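Local structure of probable glutathione S-transferase (Bordetella bronchiseptica RB50, 3H1N) at residues Glu193-Leu196 and His197-Arg201; Arg212-Ala215 and Leu216-Arg219; Arg227-Ala231 and Ser232-Leu236. The protein probably conjugates the thiol of glutathione to electrophilic compounds, as glutathione S-transferases do. One frame throughout, in Å; residues are numbered along the deposited sequence.

Contact 1 (Glu193-Leu196 and His197-Arg201); sequences EGLL and HAFPR
The bond from F199 N to L195 O, at 2.8 Å and with an N-H...O angle of 152°, is the last i to i+4 link of helix 183-198. One residue earlier, A198 N reaches G194 O at 3.0 Å; H197 N is bound to E193 O at 3.1 Å and adds a weaker, more bent bond to G194 O. The series stops here: F199 leaves helical phi/psi, and P200 has no N-H to offer L196 O. The pyrrolidine ring of P200 instead places P200 CB 3.6 Å from L196 O, carbon where a helix would supply a donor. F199 also occupies the N-cap position of helix 200-206, as the one residue between that helix and helix 183-198. With CG beside its backbone N (chi1 -68°), the F199 ring lies back toward L195, whose CD2 comes obliquely to 4.3 Å from F199 CD2. Both side chains pack on F152 of helix 142-167, and F199 also touches R153 and M157 there. L195 and L196 rest on M203 of helix 200-206, while the ring of H197 meets F238 and D250 OD2 binds R201 N, bringing the C-terminal tail against the turn.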
# COMPACT_ATOMS: atom_id res chain seq x y z
N GLU B 193 17.55 7.70 -2.50
CA GLU B 193 17.81 9.13 -2.73
C GLU B 193 17.11 9.98 -1.69
O GLU B 193 17.70 10.92 -1.17
CB GLU B 193 17.33 9.59 -4.12
CG GLU B 193 18.26 9.25 -5.25
CD GLU B 193 19.57 10.00 -5.17
OE1 GLU B 193 19.56 11.26 -5.18
OE2 GLU B 193 20.62 9.34 -5.09
N GLY B 194 15.85 9.65 -1.43
CA GLY B 194 15.04 10.36 -0.44
C GLY B 194 15.62 10.29 0.96
O GLY B 194 15.66 11.30 1.66
N LEU B 195 16.06 9.10 1.37
CA LEU B 195 16.66 8.91 2.69
C LEU B 195 18.01 9.62 2.82
O LEU B 195 18.32 10.20 3.88
CB LEU B 195 16.77 7.42 3.04
CG LEU B 195 15.43 6.71 3.31
CD1 LEU B 195 15.58 5.19 3.50
CD2 LEU B 195 14.72 7.30 4.52
N LEU B 196 18.79 9.60 1.75
CA LEU B 196 20.07 10.32 1.69
C LEU B 196 19.88 11.81 1.90
O LEU B 196 20.73 12.50 2.52
CB LEU B 196 20.75 10.07 0.34
CG LEU B 196 21.50 8.74 0.18
CD1 LEU B 196 22.27 8.66 -1.16
CD2 LEU B 196 22.47 8.57 1.35
N HIS B 197 18.78 12.33 1.37
CA HIS B 197 18.47 13.73 1.50
C HIS B 197 17.97 14.07 2.92
O HIS B 197 18.44 15.03 3.54
CB HIS B 197 17.43 14.15 0.46
CG HIS B 197 16.90 15.53 0.70
ND1 HIS B 197 17.62 16.67 0.38
CD2 HIS B 197 15.75 15.95 1.28
CE1 HIS B 197 16.91 17.73 0.73
NE2 HIS B 197 15.78 17.32 1.28
N ALA B 198 17.03 13.26 3.42
CA ALA B 198 16.34 13.53 4.68
C ALA B 198 17.15 13.21 5.94
O ALA B 198 17.01 13.89 6.96
CB ALA B 198 15.00 12.79 4.74
N PHE B 199 17.97 12.16 5.87
CA PHE B 199 18.66 11.63 7.04
C PHE B 199 20.10 11.36 6.71
O PHE B 199 20.55 10.22 6.82
CB PHE B 199 17.97 10.34 7.52
CG PHE B 199 16.60 10.58 8.08
CD1 PHE B 199 16.44 10.93 9.41
CD2 PHE B 199 15.47 10.48 7.26
CE1 PHE B 199 15.18 11.18 9.94
CE2 PHE B 199 14.21 10.75 7.77
CZ PHE B 199 14.07 11.09 9.11
N PRO B 200 20.83 12.40 6.27
CA PRO B 200 22.23 12.21 5.83
C PRO B 200 23.16 11.66 6.92
O PRO B 200 24.00 10.81 6.63
CB PRO B 200 22.64 13.60 5.35
CG PRO B 200 21.74 14.52 6.07
CD PRO B 200 20.42 13.81 6.14
N ARG B 201 22.97 12.10 8.17
CA ARG B 201 23.79 11.60 9.28
C ARG B 201 23.52 10.13 9.56
O ARG B 201 24.47 9.35 9.69
CB ARG B 201 23.62 12.45 10.55
CG ARG B 201 24.29 13.83 10.45
CD ARG B 201 24.06 14.69 11.69
NE ARG B 201 24.53 14.04 12.92
CZ ARG B 201 23.86 14.03 14.07
NH1 ARG B 201 22.69 14.65 14.17
NH2 ARG B 201 24.37 13.40 15.13

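Contact 2 (Arg212-Ala215 and Leu216-Arg219); sequences RLMA and LHAR
M214 and H217 share a bridging water across one turn of helix 211-221, an alpha-helical segment of the glutathione S-transferase C-terminal domain. M214 O accepts A218 N at 3.0 Å and also a hydrogen from the water at 2.7 Å; the same water lies in the plane of the H217 imidazole, 2.7 Å from ND1. M214 is present as selenomethionine. Its side chain bends toward the following turn, bringing CE to 4.3 Å from H217 ND1, a van der Waals approach oblique to the ring. Regular i to i+4 bonds complete the turn: L216 N to R212 O at 2.8 Å, H217 N to L213 O, and R219 N to A215 O.

The next shell holds the imidazole in place. With CG anti to the backbone N (chi1 171°), H217 carries its ring toward helix 183-198, where NE2 binds E193 OE2. With the water at ND1, both ring nitrogens are engaged, which should fix the rotation of the ring; it also meets the ring of Y189, the two planes about 20° apart. Farther along, L213 and L216 both pack on L188, L213 also touching M161 and F164 and L216 touching W174, while the carboxylate of E165 receives R212 N and L213 N near the start of the helix. At the other end the R219 chain, extended from CG to NE, carries NH1 to the carbonyl oxygen of G172.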
# COMPACT_ATOMS: atom_id res chain seq x y z
N ARG B 212 24.99 -4.31 -1.60
CA ARG B 212 24.15 -4.63 -2.77
C ARG B 212 23.12 -3.54 -3.04
O ARG B 212 22.95 -3.12 -4.19
CB ARG B 212 23.47 -6.00 -2.65
CG ARG B 212 24.42 -7.19 -2.57
CD ARG B 212 23.67 -8.51 -2.75
NE ARG B 212 22.96 -8.88 -1.53
CZ ARG B 212 23.49 -9.60 -0.54
NH1 ARG B 212 24.74 -10.04 -0.61
NH2 ARG B 212 22.77 -9.89 0.53
N LEU B 213 22.49 -3.05 -1.97
CA LEU B 213 21.54 -1.94 -2.06
C LEU B 213 22.20 -0.67 -2.63
O LEU B 213 21.62 0.00 -3.47
CB LEU B 213 20.92 -1.64 -0.69
CG LEU B 213 19.96 -0.45 -0.58
CD1 LEU B 213 18.74 -0.63 -1.47
CD2 LEU B 213 19.52 -0.27 0.87
N MSE B 214 23.38 -0.35 -2.14
CA MSE B 214 24.08 0.84 -2.62
C MSE B 214 24.61 0.65 -4.05
O MSE B 214 24.65 1.60 -4.84
CB MSE B 214 25.18 1.26 -1.63
CG MSE B 214 24.62 1.57 -0.21
SE MSE B 214 22.99 2.70 -0.15
CE MSE B 214 23.85 4.31 -0.81
N ALA B 215 24.99 -0.58 -4.38
CA ALA B 215 25.32 -0.92 -5.76
C ALA B 215 24.11 -0.73 -6.67
O ALA B 215 24.24 -0.17 -7.76
CB ALA B 215 25.86 -2.35 -5.87
N LEU B 216 22.94 -1.18 -6.23
CA LEU B 216 21.71 -1.01 -7.00
C LEU B 216 21.41 0.47 -7.22
O LEU B 216 21.13 0.89 -8.35
CB LEU B 216 20.53 -1.70 -6.33
CG LEU B 216 19.28 -1.50 -7.21
CD1 LEU B 216 18.69 -2.79 -7.67
CD2 LEU B 216 18.25 -0.57 -6.59
N HIS B 217 21.51 1.24 -6.15
CA HIS B 217 21.26 2.68 -6.18
C HIS B 217 22.15 3.36 -7.23
O HIS B 217 21.66 4.14 -8.06
CB HIS B 217 21.48 3.28 -4.79
CG HIS B 217 21.46 4.77 -4.76
ND1 HIS B 217 22.61 5.53 -4.74
CD2 HIS B 217 20.43 5.65 -4.81
CE1 HIS B 217 22.28 6.81 -4.74
NE2 HIS B 217 20.97 6.91 -4.78
N ALA B 218 23.44 3.04 -7.19
CA ALA B 218 24.41 3.61 -8.13
C ALA B 218 24.14 3.15 -9.56
O ALA B 218 24.35 3.92 -10.50
CB ALA B 218 25.82 3.25 -7.71
N ARG B 219 23.69 1.91 -9.72
CA ARG B 219 23.45 1.34 -11.03
C ARG B 219 22.30 2.08 -11.73
O ARG B 219 22.41 2.46 -12.90
CB ARG B 219 23.13 -0.16 -10.89
CG ARG B 219 23.28 -0.95 -12.18
CD ARG B 219 23.01 -2.45 -12.00
NE ARG B 219 23.17 -3.14 -13.29
CZ ARG B 219 22.90 -4.42 -13.51
NH1 ARG B 219 22.42 -5.19 -12.53
NH2 ARG B 219 23.08 -4.94 -14.72
O HOH W 1 24.96 4.26 -4.24

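Contact 3 (Arg227-Ala231 and Ser232-Leu236); sequences RGYLA and SDRRL
Y229 presents one ring face to R235 and an edge to R234; two loop residues thus meet the same ring from different directions. R235 CB lies 4.0 Å above the ring plane, displaced toward the rim, while R234 CB comes to the edge, 3.6 Å from Y229 CE2. Bent at chi3 (-58°), the R234 chain turns back so that NE also lies in the ring plane and the guanidinium is inclined by 47° to the ring. S232 OG sits 3.6 Å above the centre of that guanidinium. L230 CD2 lies over one face of the R235 guanidinium, 3.8 Å from its plane and toward the rim. R235 NH1 reaches L230 O at 3.2 Å, a bent bond (135°) that is tentative because R235 has two conformers.

S232 holds the chain as it leaves the weakly bonded helix. Y229 O is gripped twice, by S232 OG at 2.6 Å and by S232 N at 3.1 Å, the latter approaching from above the carbonyl plane. OG in turn accepts R234 N at 3.1 Å, forming an ST turn, and a water donates to both L230 O and S232 O. Y229 OH bonds to E35 and R234 NE makes a salt bridge to E42, both on helix 34-43.

The serine hydroxyl thus donates to the helix and accepts from the loop, which fixes its proton on the side of Y229 O, and the two residues that meet at the ring edge each end on a carboxylate of the same neighbouring helix.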
# COMPACT_ATOMS: atom_id res chain seq x y z
N ARG B 227 19.57 9.14 -17.95
CA ARG B 227 20.56 10.22 -17.99
C ARG B 227 19.93 11.59 -18.28
O ARG B 227 20.15 12.55 -17.54
CB ARG B 227 21.66 9.90 -19.01
CG ARG B 227 22.93 10.77 -18.94
CD ARG B 227 23.82 10.42 -17.73
NE ARG B 227 24.06 8.98 -17.59
CZ ARG B 227 25.08 8.32 -18.13
NH1 ARG B 227 25.19 7.01 -17.93
NH2 ARG B 227 25.99 8.95 -18.88
N GLY B 228 19.15 11.66 -19.36
CA GLY B 228 18.50 12.89 -19.78
C GLY B 228 17.59 13.44 -18.71
O GLY B 228 17.70 14.62 -18.35
N TYR B 229 16.69 12.58 -18.20
CA TYR B 229 15.71 12.97 -17.17
C TYR B 229 16.33 13.52 -15.88
O TYR B 229 15.89 14.56 -15.36
CB TYR B 229 14.74 11.81 -16.83
CG TYR B 229 13.84 12.18 -15.68
CD1 TYR B 229 13.97 11.54 -14.44
CD2 TYR B 229 12.90 13.21 -15.80
CE1 TYR B 229 13.13 11.90 -13.35
CE2 TYR B 229 12.07 13.57 -14.73
CZ TYR B 229 12.20 12.92 -13.52
OH TYR B 229 11.38 13.32 -12.48
N LEU B 230 17.35 12.84 -15.36
CA LEU B 230 17.96 13.22 -14.08
C LEU B 230 18.75 14.52 -14.18
O LEU B 230 19.05 15.14 -13.17
CB LEU B 230 18.82 12.08 -13.52
CG LEU B 230 18.11 10.76 -13.20
CD1 LEU B 230 19.13 9.66 -12.90
CD2 LEU B 230 17.08 10.89 -12.06
N ALA B 231 19.05 14.95 -15.41
CA ALA B 231 19.78 16.19 -15.65
C ALA B 231 18.86 17.30 -16.17
O ALA B 231 19.32 18.41 -16.47
CB ALA B 231 20.92 15.94 -16.63
N SER B 232 17.57 17.01 -16.27
CA SER B 232 16.58 17.92 -16.85
C SER B 232 15.92 18.81 -15.80
O SER B 232 16.11 18.61 -14.60
CB SER B 232 15.49 17.12 -17.57
OG SER B 232 14.67 16.46 -16.62
N ASP B 233 15.14 19.79 -16.27
CA ASP B 233 14.28 20.61 -15.42
C ASP B 233 13.08 19.84 -14.91
O ASP B 233 12.36 20.32 -14.03
CB ASP B 233 13.79 21.83 -16.20
CG ASP B 233 14.91 22.76 -16.60
OD1 ASP B 233 16.02 22.61 -16.05
OD2 ASP B 233 14.68 23.64 -17.45
N ARG B 234 12.85 18.66 -15.48
CA ARG B 234 11.70 17.83 -15.10
C ARG B 234 11.89 17.12 -13.75
O ARG B 234 10.91 16.66 -13.14
CB ARG B 234 11.38 16.82 -16.20
CG ARG B 234 11.06 17.46 -17.55
CD ARG B 234 10.47 16.43 -18.53
NE ARG B 234 11.36 15.28 -18.76
CZ ARG B 234 12.53 15.35 -19.40
NH1 ARG B 234 12.99 16.50 -19.85
NH2 ARG B 234 13.26 14.25 -19.56
N ARG B 235 13.14 16.98 -13.33
CA ARG B 235 13.48 16.38 -12.05
C ARG B 235 13.52 17.46 -10.97
O ARG B 235 14.47 18.23 -10.89
CB ARG B 235 14.84 15.67 -12.15
CG ARG B 235 15.25 14.89 -10.91
CD ARG B 235 16.75 14.94 -10.71
NE ARG B 235 17.21 13.97 -9.72
CZ ARG B 235 18.49 13.75 -9.44
NH1 ARG B 235 19.44 14.43 -10.08
NH2 ARG B 235 18.82 12.85 -8.53
N LEU B 236 12.47 17.51 -10.14
CA LEU B 236 12.40 18.50 -9.07
C LEU B 236 13.23 18.03 -7.87
O LEU B 236 13.20 16.85 -7.52
CB LEU B 236 10.94 18.72 -8.65
CG LEU B 236 10.00 19.30 -9.71
CD1 LEU B 236 8.61 19.56 -9.13
CD2 LEU B 236 10.56 20.57 -10.28
O HOH W 2 17.84 17.73 -12.97

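Overall arrangement
The contacts follow in series along the chain, and their helices pack within the helical part of the protein. Contact 1 closes helix 183-198 and starts helix 200-206, contact 2 lies in helix 211-221, and contact 3 leads out of helix 224-230. The centres of contacts 1 and 2 are about 15 Å apart, and that of contact 3 is farther from both. E193 OE2 is probably hydrogen-bonded to H217 NE2 of contact 2, while E193 OE1 makes a long, weak ion pair with R235 NH2 of contact 3; contacts 2 and 3 do not touch. Contact 3 reaches helix 34-43 of the probable thioredoxin-like N-terminal domain, which in glutathione S-transferases packs against the helical C-terminal domain.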